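Local coordinates for beta-lactamase Rm3 (PDB 5IQK), which hydrolyses the amide bond of beta-lactam antibiotics as a zinc-dependent subclass B3 metallo-beta-lactamase and so probably confers antibiotic resistance, at residues Thr9-Gln14 / Pro50-Lys55; Pro16-Gly21 / Ser166-Arg171; Glu68-Ile73 / Ser93-Ala98; Gly84-Leu89 / Pro126-Met131; Ser109-Pro114 / Leu122-Pro127. All coordinates share one frame; numbering follows the deposited sequence.

Interaction 1: Thr9-Gln14 / Pro50-Lys55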
# COMPACT_ATOMS: atom_id res chain seq x y z
N THR A 9 12.80 1.15 12.32
CA THR A 9 13.19 0.28 11.22
C THR A 9 12.33 0.48 9.98
O THR A 9 12.85 0.64 8.88
CB THR A 9 13.13 -1.21 11.63
OG1 THR A 9 14.11 -1.44 12.64
CG2 THR A 9 13.45 -2.11 10.44
N TRP A 10 11.02 0.48 10.17
CA TRP A 10 10.10 0.67 9.04
C TRP A 10 10.32 2.01 8.33
O TRP A 10 10.18 2.09 7.11
CB TRP A 10 8.65 0.57 9.52
CG TRP A 10 8.21 -0.85 9.85
CD1 TRP A 10 8.95 -1.99 9.73
CD2 TRP A 10 6.93 -1.25 10.34
NE1 TRP A 10 8.20 -3.09 10.13
CE2 TRP A 10 6.95 -2.65 10.49
CE3 TRP A 10 5.77 -0.55 10.68
CZ2 TRP A 10 5.85 -3.37 10.97
CZ3 TRP A 10 4.67 -1.27 11.15
CH2 TRP A 10 4.72 -2.66 11.28
N ASN A 11 10.64 3.05 9.10
CA ASN A 11 10.75 4.40 8.53
C ASN A 11 12.16 4.78 8.06
O ASN A 11 12.38 5.93 7.68
CB ASN A 11 10.27 5.44 9.54
CG ASN A 11 9.94 6.78 8.90
OD1 ASN A 11 9.25 6.84 7.89
ND2 ASN A 11 10.44 7.86 9.49
N ALA A 12 13.09 3.84 8.08
CA ALA A 12 14.48 4.13 7.70
C ALA A 12 14.58 4.64 6.26
O ALA A 12 13.81 4.23 5.39
CB ALA A 12 15.34 2.90 7.88
N ASP A 13 15.53 5.53 6.04
CA ASP A 13 15.77 6.10 4.72
C ASP A 13 15.91 5.06 3.63
O ASP A 13 16.60 4.05 3.80
CB ASP A 13 17.05 6.94 4.71
CG ASP A 13 16.93 8.22 5.49
OD1 ASP A 13 15.82 8.55 5.95
OD2 ASP A 13 17.96 8.90 5.63
N GLN A 14 15.28 5.34 2.50
CA GLN A 14 15.55 4.62 1.27
C GLN A 14 15.68 5.63 0.15
O GLN A 14 14.80 6.45 -0.05
CB GLN A 14 14.43 3.62 0.95
CG GLN A 14 14.58 2.99 -0.42
CD GLN A 14 15.87 2.21 -0.54
OE1 GLN A 14 16.11 1.29 0.22
NE2 GLN A 14 16.73 2.59 -1.49
N PRO A 50 3.27 9.01 10.21
CA PRO A 50 3.28 10.48 10.21
C PRO A 50 4.66 11.03 9.95
O PRO A 50 4.79 12.01 9.21
CB PRO A 50 2.80 10.83 11.62
CG PRO A 50 1.92 9.67 11.99
CD PRO A 50 2.60 8.47 11.41
N GLU A 51 5.69 10.40 10.52
CA GLU A 51 7.06 10.85 10.31
C GLU A 51 7.63 10.39 8.96
O GLU A 51 8.79 10.70 8.63
CB GLU A 51 7.95 10.37 11.47
CG GLU A 51 8.05 8.85 11.63
CD GLU A 51 7.02 8.26 12.59
OE1 GLU A 51 5.87 8.74 12.64
OE2 GLU A 51 7.38 7.30 13.30
N SER A 52 6.83 9.70 8.16
CA SER A 52 7.25 9.33 6.82
C SER A 52 7.01 10.43 5.81
O SER A 52 7.71 10.49 4.80
CB SER A 52 6.54 8.07 6.33
OG SER A 52 6.85 6.97 7.16
N ALA A 53 6.03 11.29 6.07
CA ALA A 53 5.64 12.30 5.09
C ALA A 53 6.80 13.20 4.63
O ALA A 53 6.96 13.40 3.43
CB ALA A 53 4.49 13.16 5.65
N PRO A 54 7.63 13.71 5.56
CA PRO A 54 8.74 14.53 5.05
C PRO A 54 9.74 13.74 4.21
O PRO A 54 10.40 14.32 3.33
CB PRO A 54 9.42 15.06 6.32
CG PRO A 54 8.47 14.83 7.42
CD PRO A 54 7.58 13.72 7.03
N LYS A 55 9.88 12.45 4.49
CA LYS A 55 10.81 11.61 3.75
C LYS A 55 10.28 11.35 2.36
O LYS A 55 11.03 11.41 1.39
CB LYS A 55 11.05 10.31 4.49
CG LYS A 55 11.80 10.50 5.80
CD LYS A 55 12.34 9.18 6.33
CE LYS A 55 13.04 9.38 7.65
NZ LYS A 55 13.85 8.16 8.02
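The chain leaves helix 5-10 at N11, the first residue with non-helical torsions, and passes the turn that leads into helix 53-62, with the CA atoms of N11 and S52 6.3 Å apart. The contact packs the exit of this N-terminal helix, near whose start lie the zinc ligands C4 and C7, onto that turn. N11 CG stands anti to the backbone N (chi1 -161°), which sends the amide across to the turn. N11 OD1 accepts a short 2.5 Å hydrogen bond from S52 OG, the hydroxyl lying above the amide plane, while ND2 gives a weak one to E51 O and rests on E51 CG. Asparagine suits the place because one small flat group offers both acceptor and donor. K55, extended beyond CG, reaches back from the helix, and its NZ donates to N11 O at 2.7 Å. K55 NZ also forms a salt bridge with D13 OD1 at 2.9 Å, meeting the oxygen from above the carboxylate plane. M28 packs against N11 and S52. Two acceptors thus grip one lysine nitrogen, and the carbonyl of N11, just past the helix end, gains a charged donor, a setting expected to stabilise the lysine as a cation.

Interaction 2: Pro16-Gly21 / Ser166-Arg171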
# COMPACT_ATOMS: atom_id res chain seq x y z
N PRO A 16 15.21 7.08 -3.37
CA PRO A 16 14.15 6.79 -4.35
C PRO A 16 14.71 6.31 -5.69
O PRO A 16 15.85 6.60 -6.01
CB PRO A 16 13.45 8.13 -4.50
CG PRO A 16 14.53 9.14 -4.26
CD PRO A 16 15.41 8.53 -3.19
N PHE A 17 13.90 5.57 -6.46
CA PHE A 17 14.35 5.01 -7.73
C PHE A 17 13.19 4.73 -8.68
O PHE A 17 12.04 4.52 -8.27
CB PHE A 17 15.15 3.72 -7.51
CG PHE A 17 14.41 2.67 -6.71
CD1 PHE A 17 13.74 1.63 -7.35
CD2 PHE A 17 14.40 2.71 -5.33
CE1 PHE A 17 13.06 0.67 -6.62
CE2 PHE A 17 13.73 1.76 -4.60
CZ PHE A 17 13.06 0.74 -5.24
N ARG A 18 13.49 4.60 -9.95
CA ARG A 18 12.50 4.26 -10.91
C ARG A 18 12.26 2.79 -10.96
O ARG A 18 13.17 2.01 -10.92
CB ARG A 18 12.93 4.74 -12.30
CG ARG A 18 12.06 4.23 -13.41
CD ARG A 18 12.69 4.53 -14.77
NE ARG A 18 11.85 5.31 -15.65
CZ ARG A 18 12.29 5.84 -16.76
NH1 ARG A 18 13.54 5.65 -17.10
NH2 ARG A 18 11.49 6.53 -17.54
N LEU A 19 11.01 2.41 -11.04
CA LEU A 19 10.66 1.00 -11.14
C LEU A 19 10.52 0.58 -12.59
O LEU A 19 11.26 -0.28 -13.08
CB LEU A 19 9.36 0.72 -10.39
CG LEU A 19 9.52 0.73 -8.88
CD1 LEU A 19 8.16 0.97 -8.24
CD2 LEU A 19 10.11 -0.61 -8.45
N PHE A 20 9.56 1.20 -13.26
CA PHE A 20 9.34 1.00 -14.69
C PHE A 20 8.58 2.18 -15.25
O PHE A 20 7.55 2.58 -14.71
CB PHE A 20 8.58 -0.30 -14.95
CG PHE A 20 8.46 -0.64 -16.41
CD1 PHE A 20 7.29 -0.36 -17.11
CD2 PHE A 20 9.52 -1.20 -17.09
CE1 PHE A 20 7.19 -0.65 -18.45
CE2 PHE A 20 9.43 -1.50 -18.44
CZ PHE A 20 8.26 -1.22 -19.12
N GLY A 21 9.09 2.76 -16.33
CA GLY A 21 8.45 3.87 -17.00
C GLY A 21 8.19 5.05 -16.08
O GLY A 21 9.11 5.61 -15.49
N SER A 166 2.17 0.98 -16.94
CA SER A 166 3.26 1.92 -17.18
C SER A 166 4.00 1.46 -18.42
O SER A 166 4.20 0.26 -18.61
CB SER A 166 4.21 2.01 -15.99
OG SER A 166 3.67 2.86 -14.99
N CYS A 167 4.39 2.41 -19.25
CA CYS A 167 5.04 2.13 -20.53
C CYS A 167 6.42 2.75 -20.62
O CYS A 167 6.64 3.84 -20.10
CB CYS A 167 4.17 2.62 -21.69
SG CYS A 167 2.51 1.87 -21.77
N ASP A 168 7.32 2.07 -21.29
CA ASP A 168 8.66 2.60 -21.56
C ASP A 168 8.74 2.58 -23.07
O ASP A 168 9.51 1.87 -23.65
CB ASP A 168 9.78 1.80 -20.91
CG ASP A 168 10.74 2.70 -20.08
OD1 ASP A 168 11.33 3.65 -20.67
OD2 ASP A 168 10.89 2.47 -18.84
N GLY A 169 7.89 3.40 -23.66
CA GLY A 169 7.75 3.58 -25.10
C GLY A 169 6.68 2.66 -25.64
O GLY A 169 5.51 2.81 -25.29
N PRO A 170 7.06 1.70 -26.50
CA PRO A 170 6.07 0.76 -27.04
C PRO A 170 5.69 -0.37 -26.08
O PRO A 170 4.61 -0.95 -26.24
CB PRO A 170 6.74 0.20 -28.29
CG PRO A 170 8.19 0.46 -28.12
CD PRO A 170 8.34 1.66 -27.24
N ARG A 171 6.53 -0.69 -25.10
CA ARG A 171 6.22 -1.81 -24.20
C ARG A 171 5.49 -1.33 -22.95
O ARG A 171 5.96 -0.45 -22.23
CB ARG A 171 7.51 -2.54 -23.83
CG ARG A 171 7.37 -3.67 -22.83
CD ARG A 171 8.75 -4.11 -22.34
NE ARG A 171 8.69 -5.25 -21.43
CZ ARG A 171 9.65 -5.55 -20.56
NH1 ARG A 171 10.73 -4.79 -20.47
NH2 ARG A 171 9.52 -6.60 -19.76
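The F20 ring has D168 OD2 over one face, offset toward the rim, and two carbonyl oxygens, S166 O and R171 O, at its edge near the ring plane. The edge contacts suit an aromatic, whose C-H rim is slightly positive: F20 CE1 lies 3.1 Å from S166 O. Here an edge strand of one sheet of the metallo-beta-lactamase alpha-beta sandwich, 17-20, meets the hairpin of strands 160-168 and 171-178 from the other sheet, the short strand axes crossing at -97°. L19 and F20 form a classic beta bulge opposite T23, and F20, with CG anti to the backbone N (chi1 -174°), also packs on L173 and M175. Over one face of the R18 guanidinium D168 OD2 lies 4.2 Å above the centre, so the opposite charges would be expected to attract, though no N-H points at the carboxylate; at the edge, G21 O takes a 2.8 Å hydrogen bond from R18 NE on a lone pair. G21 has positive phi, and a CB there would clash with C167 O, so glycine fits. The hydroxyl of S166 turns to T23 and N22, and a disulfide ties C167 to C172. G21 N makes a weak, bent hydrogen bond to D168 OD2, 3.1 Å long.

Interaction 3: Glu68-Ile73 / Ser93-Ala98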
# COMPACT_ATOMS: atom_id res chain seq x y z
N GLU A 68 3.85 19.42 -5.09
CA GLU A 68 2.84 20.36 -5.56
C GLU A 68 2.16 19.85 -6.82
O GLU A 68 1.08 20.31 -7.18
CB GLU A 68 3.47 21.74 -5.82
CG GLU A 68 3.92 22.47 -4.56
CD GLU A 68 5.31 22.07 -4.11
OE1 GLU A 68 5.97 21.26 -4.80
OE2 GLU A 68 5.75 22.55 -3.04
N ASP A 69 2.80 18.90 -7.50
CA ASP A 69 2.26 18.39 -8.76
C ASP A 69 1.49 17.08 -8.56
O ASP A 69 0.95 16.52 -9.51
CB ASP A 69 3.38 18.19 -9.78
CG ASP A 69 3.96 19.52 -10.24
OD1 ASP A 69 3.21 20.51 -10.30
OD2 ASP A 69 5.17 19.57 -10.54
N VAL A 70 1.46 16.59 -7.33
CA VAL A 70 0.64 15.43 -7.01
C VAL A 70 -0.82 15.85 -7.00
O VAL A 70 -1.21 16.74 -6.26
CB VAL A 70 1.04 14.82 -5.66
CG1 VAL A 70 -0.01 13.80 -5.18
CG2 VAL A 70 2.40 14.17 -5.77
N LYS A 71 -1.64 15.20 -7.82
CA LYS A 71 -3.04 15.62 -7.92
C LYS A 71 -4.00 14.59 -7.35
O LYS A 71 -5.18 14.88 -7.17
CB LYS A 71 -3.37 15.94 -9.38
CG LYS A 71 -2.54 17.13 -9.87
CD LYS A 71 -3.02 17.73 -11.16
CE LYS A 71 -2.05 18.83 -11.60
NZ LYS A 71 -1.54 19.60 -10.43
N LEU A 72 -3.50 13.40 -7.06
CA LEU A 72 -4.31 12.36 -6.43
C LEU A 72 -3.44 11.49 -5.54
O LEU A 72 -2.36 11.08 -5.94
CB LEU A 72 -4.99 11.50 -7.49
CG LEU A 72 -5.88 10.34 -7.03
CD1 LEU A 72 -7.05 10.81 -6.18
CD2 LEU A 72 -6.35 9.54 -8.22
N ILE A 73 -3.92 11.24 -4.33
CA ILE A 73 -3.23 10.36 -3.38
C ILE A 73 -4.12 9.15 -3.09
O ILE A 73 -5.30 9.32 -2.79
CB ILE A 73 -2.91 11.08 -2.06
CG1 ILE A 73 -2.06 12.33 -2.33
CG2 ILE A 73 -2.25 10.12 -1.07
CD1 ILE A 73 -1.88 13.20 -1.12
N SER A 93 0.17 19.07 -1.12
CA SER A 93 -0.18 18.89 -2.52
C SER A 93 -1.54 19.49 -2.87
O SER A 93 -1.81 19.82 -4.04
CB SER A 93 -0.17 17.41 -2.88
OG SER A 93 -1.15 16.70 -2.15
N ASN A 94 -2.40 19.60 -1.86
CA ASN A 94 -3.79 20.00 -2.02
C ASN A 94 -4.54 18.96 -2.86
O ASN A 94 -5.54 19.26 -3.49
CB ASN A 94 -3.89 21.40 -2.65
CG ASN A 94 -5.22 22.06 -2.40
OD1 ASN A 94 -5.92 21.72 -1.45
ND2 ASN A 94 -5.58 23.03 -3.24
N ALA A 95 -4.05 17.72 -2.83
CA ALA A 95 -4.66 16.62 -3.57
C ALA A 95 -5.75 15.94 -2.76
O ALA A 95 -5.69 15.90 -1.53
CB ALA A 95 -3.60 15.59 -3.96
N LEU A 96 -6.76 15.40 -3.44
CA LEU A 96 -7.73 14.54 -2.78
C LEU A 96 -7.13 13.18 -2.47
O LEU A 96 -6.22 12.74 -3.17
CB LEU A 96 -8.98 14.36 -3.64
CG LEU A 96 -9.83 15.61 -3.76
CD1 LEU A 96 -10.78 15.50 -4.93
CD2 LEU A 96 -10.58 15.82 -2.45
N VAL A 97 -7.63 12.54 -1.42
CA VAL A 97 -7.20 11.20 -1.04
C VAL A 97 -8.30 10.19 -1.34
O VAL A 97 -9.45 10.38 -0.93
CB VAL A 97 -6.80 11.12 0.45
CG1 VAL A 97 -6.60 9.69 0.87
CG2 VAL A 97 -5.54 11.94 0.73
N ALA A 98 -7.97 9.11 -2.04
CA ALA A 98 -8.96 8.07 -2.30
C ALA A 98 -8.69 6.85 -1.42
O ALA A 98 -7.56 6.37 -1.32
CB ALA A 98 -8.95 7.67 -3.77
O HOH W 1 -2.81 18.97 -6.20
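Two backbone hydrogen bonds join the strands in parallel register: I73 N donates to L96 O at 3.0 Å, and A98 N to I73 O at 2.8 Å. Both are nearly straight and run almost along the C=O axes, so I73 is gripped on its N-H and its carbonyl. V97 CA also approaches I73 O in a CA-H...O contact of 3.2 Å. Before the strands pair directly, a water links the two chains, donating to V70 O and, at 2.5 Å, to S93 O. Together with helix 86-93 between them, strands 70-74 and 96-99 make a beta-alpha-beta crossover within the parallel part of the sheet in the metallo-beta-lactamase fold. The helix ends in an ST turn: S93 OG, held in the crowded position between backbone N and carbonyl carbon (chi1 64°), accepts from A95 N and is also hydrogen-bonded to L89 O. Apolar packing fills the side toward the helix. I73 CG1, anti to the carbonyl carbon, meets A95 CB at 4.0 Å, I73 CD1 reaches S93 OG, and I73 CB touches V97 CG2. Alanine lets V70 and K71 come close, A95 CB lying 3.5 Å from V70 O. On the other face L72 CD1 rests against L96 O.

Interaction 4: Gly84-Leu89 / Pro126-Met131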
# COMPACT_ATOMS: atom_id res chain seq x y z
N GLY A 84 -0.74 7.41 8.21
CA GLY A 84 -0.27 8.42 9.14
C GLY A 84 0.32 9.67 8.49
O GLY A 84 0.21 10.78 9.03
N GLY A 85 0.95 9.50 7.34
CA GLY A 85 1.58 10.62 6.66
C GLY A 85 0.64 11.34 5.70
O GLY A 85 1.00 12.35 5.10
N LEU A 86 -0.59 10.83 5.57
CA LEU A 86 -1.51 11.34 4.55
C LEU A 86 -1.96 12.78 4.74
O LEU A 86 -2.06 13.53 3.77
CB LEU A 86 -2.74 10.45 4.46
CG LEU A 86 -2.51 9.07 3.88
CD1 LEU A 86 -3.83 8.29 3.89
CD2 LEU A 86 -1.95 9.21 2.47
N ALA A 87 -2.24 13.19 5.98
CA ALA A 87 -2.67 14.57 6.22
C ALA A 87 -1.64 15.59 5.73
O ALA A 87 -2.00 16.62 5.13
CB ALA A 87 -2.95 14.79 7.70
N GLU A 88 -0.36 15.31 5.98
CA GLU A 88 0.70 16.24 5.57
C GLU A 88 0.87 16.25 4.05
O GLU A 88 1.05 17.31 3.45
CB GLU A 88 2.03 15.87 6.24
CG GLU A 88 3.20 16.77 5.82
CD GLU A 88 4.40 16.66 6.75
OE1 GLU A 88 4.37 15.84 7.69
OE2 GLU A 88 5.39 17.39 6.53
N LEU A 89 0.83 15.07 3.44
CA LEU A 89 0.95 14.98 1.99
C LEU A 89 -0.19 15.71 1.31
O LEU A 89 0.02 16.42 0.31
CB LEU A 89 1.00 13.52 1.55
CG LEU A 89 2.26 12.77 2.01
CD1 LEU A 89 2.13 11.29 1.75
CD2 LEU A 89 3.51 13.36 1.33
N PRO A 126 -2.81 11.94 12.42
CA PRO A 126 -3.53 13.12 11.93
C PRO A 126 -4.69 12.78 10.99
O PRO A 126 -4.50 12.08 10.00
CB PRO A 126 -2.45 13.90 11.19
CG PRO A 126 -1.19 13.52 11.89
CD PRO A 126 -1.36 12.06 12.20
N PRO A 127 -5.90 13.27 11.32
CA PRO A 127 -7.07 12.98 10.48
C PRO A 127 -6.94 13.55 9.07
O PRO A 127 -6.41 14.65 8.89
CB PRO A 127 -8.22 13.65 11.25
CG PRO A 127 -7.72 13.76 12.66
CD PRO A 127 -6.26 14.05 12.51
N VAL A 128 -7.45 12.82 8.08
CA VAL A 128 -7.42 13.28 6.70
C VAL A 128 -8.72 14.01 6.44
O VAL A 128 -9.80 13.47 6.69
CB VAL A 128 -7.24 12.14 5.70
CG1 VAL A 128 -7.24 12.70 4.29
CG2 VAL A 128 -5.95 11.39 5.98
N LYS A 129 -8.59 15.23 5.94
CA LYS A 129 -9.69 16.17 5.83
C LYS A 129 -10.62 15.88 4.65
O LYS A 129 -11.84 15.81 4.81
CB LYS A 129 -9.09 17.59 5.75
CG LYS A 129 -10.02 18.75 6.09
CD LYS A 129 -9.34 20.09 5.79
CE LYS A 129 -10.05 21.25 6.47
NZ LYS A 129 -9.62 22.59 5.96
N ASP A 130 -10.05 15.71 3.46
CA ASP A 130 -10.84 15.62 2.23
C ASP A 130 -10.59 14.32 1.47
O ASP A 130 -9.45 14.00 1.13
CB ASP A 130 -10.55 16.82 1.34
CG ASP A 130 -10.89 18.13 2.02
OD1 ASP A 130 -12.05 18.28 2.48
OD2 ASP A 130 -10.01 19.01 2.10
N MET A 131 -11.66 13.57 1.21
CA MET A 131 -11.51 12.23 0.66
C MET A 131 -12.52 11.85 -0.42
O MET A 131 -13.61 12.41 -0.50
CB MET A 131 -11.60 11.21 1.78
CG MET A 131 -10.39 11.22 2.69
SD MET A 131 -10.51 9.90 3.87
CE MET A 131 -11.77 10.53 4.98
O HOH W 2 -2.69 11.36 8.05
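A87 makes the tight part of this contact, its CA 4.9 Å from that of V128. Its CB points toward the loop and meets P126 CB at 3.6 Å and P127 O at 3.7 Å; alanine suits the spot because a methyl group fills the short space between the first turn of the helix and the passing chain. Beside it V128 lays a single branch on the helix. With CG1 anti to the backbone N (chi1 179°), V128 CG2 is left anti to the carbonyl carbon and touches L86 CB at 3.7 Å, while L86 CG turns anti to its own carbonyl carbon (chi1 -70°). The looser part is polar. No direct hydrogen bond crosses between the segments; instead a water accepts from A87 N at 2.8 Å and donates to P126 O at the same length. An N-H in the first turn of a helix has no carbonyl behind it in the helix, so the water supplies the acceptor, and proline, lacking an N-H, still offers its carbonyl. At the start of the segment, P126 CD lies 3.8 Å from G84 O, and P127, whose CB points away from the helix, is exposed. Around this seam, L107 of helix 101-109 packs on both L86 and V128, P50 rests on P126, and L86 and L89 reach I73 of strand 70-74, so the loop runs between helices 86-93 and 101-109 toward strand 131-133.

Interaction 5: Ser109-Pro114 / Leu122-Pro127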
# COMPACT_ATOMS: atom_id res chain seq x y z
N SER A 109 -10.98 9.90 11.17
CA SER A 109 -10.89 10.07 12.61
C SER A 109 -9.46 9.93 13.11
O SER A 109 -9.15 10.27 14.25
CB SER A 109 -11.78 9.04 13.32
OG SER A 109 -11.33 7.72 13.06
N GLY A 110 -8.58 9.44 12.24
CA GLY A 110 -7.19 9.22 12.59
C GLY A 110 -7.03 8.03 13.53
O GLY A 110 -6.03 7.94 14.25
N GLU A 111 -7.99 7.12 13.51
CA GLU A 111 -7.89 5.90 14.33
C GLU A 111 -8.85 4.83 13.84
O GLU A 111 -9.88 5.13 13.23
CB GLU A 111 -8.16 6.20 15.80
CG GLU A 111 -9.53 6.74 16.09
CD GLU A 111 -9.66 7.21 17.52
OE1 GLU A 111 -9.16 6.51 18.43
OE2 GLU A 111 -10.25 8.29 17.74
N VAL A 112 -8.49 3.58 14.07
CA VAL A 112 -9.27 2.49 13.52
C VAL A 112 -10.43 2.16 14.43
O VAL A 112 -10.46 2.57 15.59
CB VAL A 112 -8.40 1.26 13.28
CG1 VAL A 112 -7.22 1.60 12.36
CG2 VAL A 112 -7.90 0.71 14.62
N GLY A 113 -11.41 1.45 13.89
CA GLY A 113 -12.60 1.08 14.62
C GLY A 113 -12.50 -0.32 15.18
O GLY A 113 -11.52 -1.03 14.95
N PRO A 114 -13.55 -0.75 15.89
CA PRO A 114 -13.57 -2.01 16.64
C PRO A 114 -13.40 -3.24 15.76
O PRO A 114 -12.99 -4.27 16.28
CB PRO A 114 -14.96 -1.99 17.29
CG PRO A 114 -15.33 -0.55 17.37
CD PRO A 114 -14.75 0.07 16.14
N LEU A 122 -2.94 0.62 18.39
CA LEU A 122 -2.16 1.55 17.56
C LEU A 122 -2.42 2.99 18.00
O LEU A 122 -3.51 3.31 18.49
CB LEU A 122 -2.51 1.36 16.07
CG LEU A 122 -2.02 0.07 15.39
CD1 LEU A 122 -2.57 -0.06 13.97
CD2 LEU A 122 -0.51 -0.02 15.39
N PRO A 123 -1.44 3.88 17.81
CA PRO A 123 -1.65 5.28 18.18
C PRO A 123 -2.61 6.00 17.24
O PRO A 123 -2.78 5.55 16.10
CB PRO A 123 -0.25 5.90 18.07
CG PRO A 123 0.72 4.75 17.94
CD PRO A 123 -0.08 3.64 17.31
N LYS A 124 -3.22 7.09 17.69
CA LYS A 124 -3.99 7.95 16.79
C LYS A 124 -3.02 8.65 15.84
O LYS A 124 -1.84 8.81 16.16
CB LYS A 124 -4.79 8.99 17.57
CG LYS A 124 -5.80 8.39 18.54
CD LYS A 124 -6.54 9.46 19.34
CE LYS A 124 -7.41 8.82 20.42
NZ LYS A 124 -8.40 9.77 21.01
N TYR A 125 -3.51 9.07 14.67
CA TYR A 125 -2.69 9.82 13.72
C TYR A 125 -3.49 11.01 13.14
O TYR A 125 -4.70 11.11 13.35
CB TYR A 125 -2.17 8.90 12.60
CG TYR A 125 -3.22 8.18 11.78
CD1 TYR A 125 -3.85 8.81 10.70
CD2 TYR A 125 -3.54 6.85 12.04
CE1 TYR A 125 -4.80 8.14 9.93
CE2 TYR A 125 -4.50 6.17 11.28
CZ TYR A 125 -5.12 6.82 10.22
OH TYR A 125 -6.05 6.14 9.46
N PRO A 126 -2.81 11.94 12.42
CA PRO A 126 -3.53 13.12 11.93
C PRO A 126 -4.69 12.78 10.99
O PRO A 126 -4.50 12.08 10.00
CB PRO A 126 -2.45 13.90 11.19
CG PRO A 126 -1.19 13.52 11.89
CD PRO A 126 -1.36 12.06 12.20
N PRO A 127 -5.90 13.27 11.32
CA PRO A 127 -7.07 12.98 10.48
C PRO A 127 -6.94 13.55 9.07
O PRO A 127 -6.41 14.65 8.89
CB PRO A 127 -8.22 13.65 11.25
CG PRO A 127 -7.72 13.76 12.66
CD PRO A 127 -6.26 14.05 12.51
O HOH W 3 -6.79 11.37 15.42
O HOH W 4 -4.63 4.87 14.59
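Y125 CG sits in the crowded position between its backbone N and carbonyl carbon (chi1 59°), a torsion that folds the ring over G110, while G110 takes a positive phi of 72° as the chain leaves helix 101-109. G110 CA lies 3.8 Å from the Y125 ring centroid, only 14° off its normal, a CH-pi contact over the face, and G110 O stands over one face toward the rim. G110 O is also the acceptor of the one direct hydrogen bond between the segments, from Y125 N at 2.8 Å, in the carbonyl plane on a lone pair. Glycine fits here on two counts, since it accepts the positive phi readily and a CB would collide with Y125 O. Water completes the seam: one donates to S109 O and Y125 O, another to P123 O and, weakly, to G110 O. On the exposed side E111 and K124 lie side by side, both extended beyond CG; E111 OE1 touches K124 CE at 3.5 Å, while E111 OE2 and K124 NZ, 4.0 Å apart, are beyond a salt bridge but probably attract. The Y125 hydroxyl bonds to G78 O, between the zinc ligands H77 and H79, and V112 and L122 both pack on H79. The paired segments are thus placed beside the binuclear zinc site, consistent with a loop bordering the active site of the metallo-beta-lactamase fold.

Along the chain, interaction 1 closes before interactions 3, 4 and 5 open, while interaction 2 ties the start of the first sheet to a hairpin of the second and spans all three. Interactions 3 and 4 cross and touch, their centres about 11 Å apart, since helix 86-93 and strand 96-99 follow each other in the chain. Interactions 4 and 5 share P126 and P127, with centres about 11 Å apart, so one loop serves helix 86-93 and the end of helix 101-109. P50 of interaction 1 packs against both. Interactions 2 and 5, centres about 35 Å apart, lie on opposite sides of the chain's centre: one joins an edge strand to the other sheet, the other borders the zinc-bearing loops.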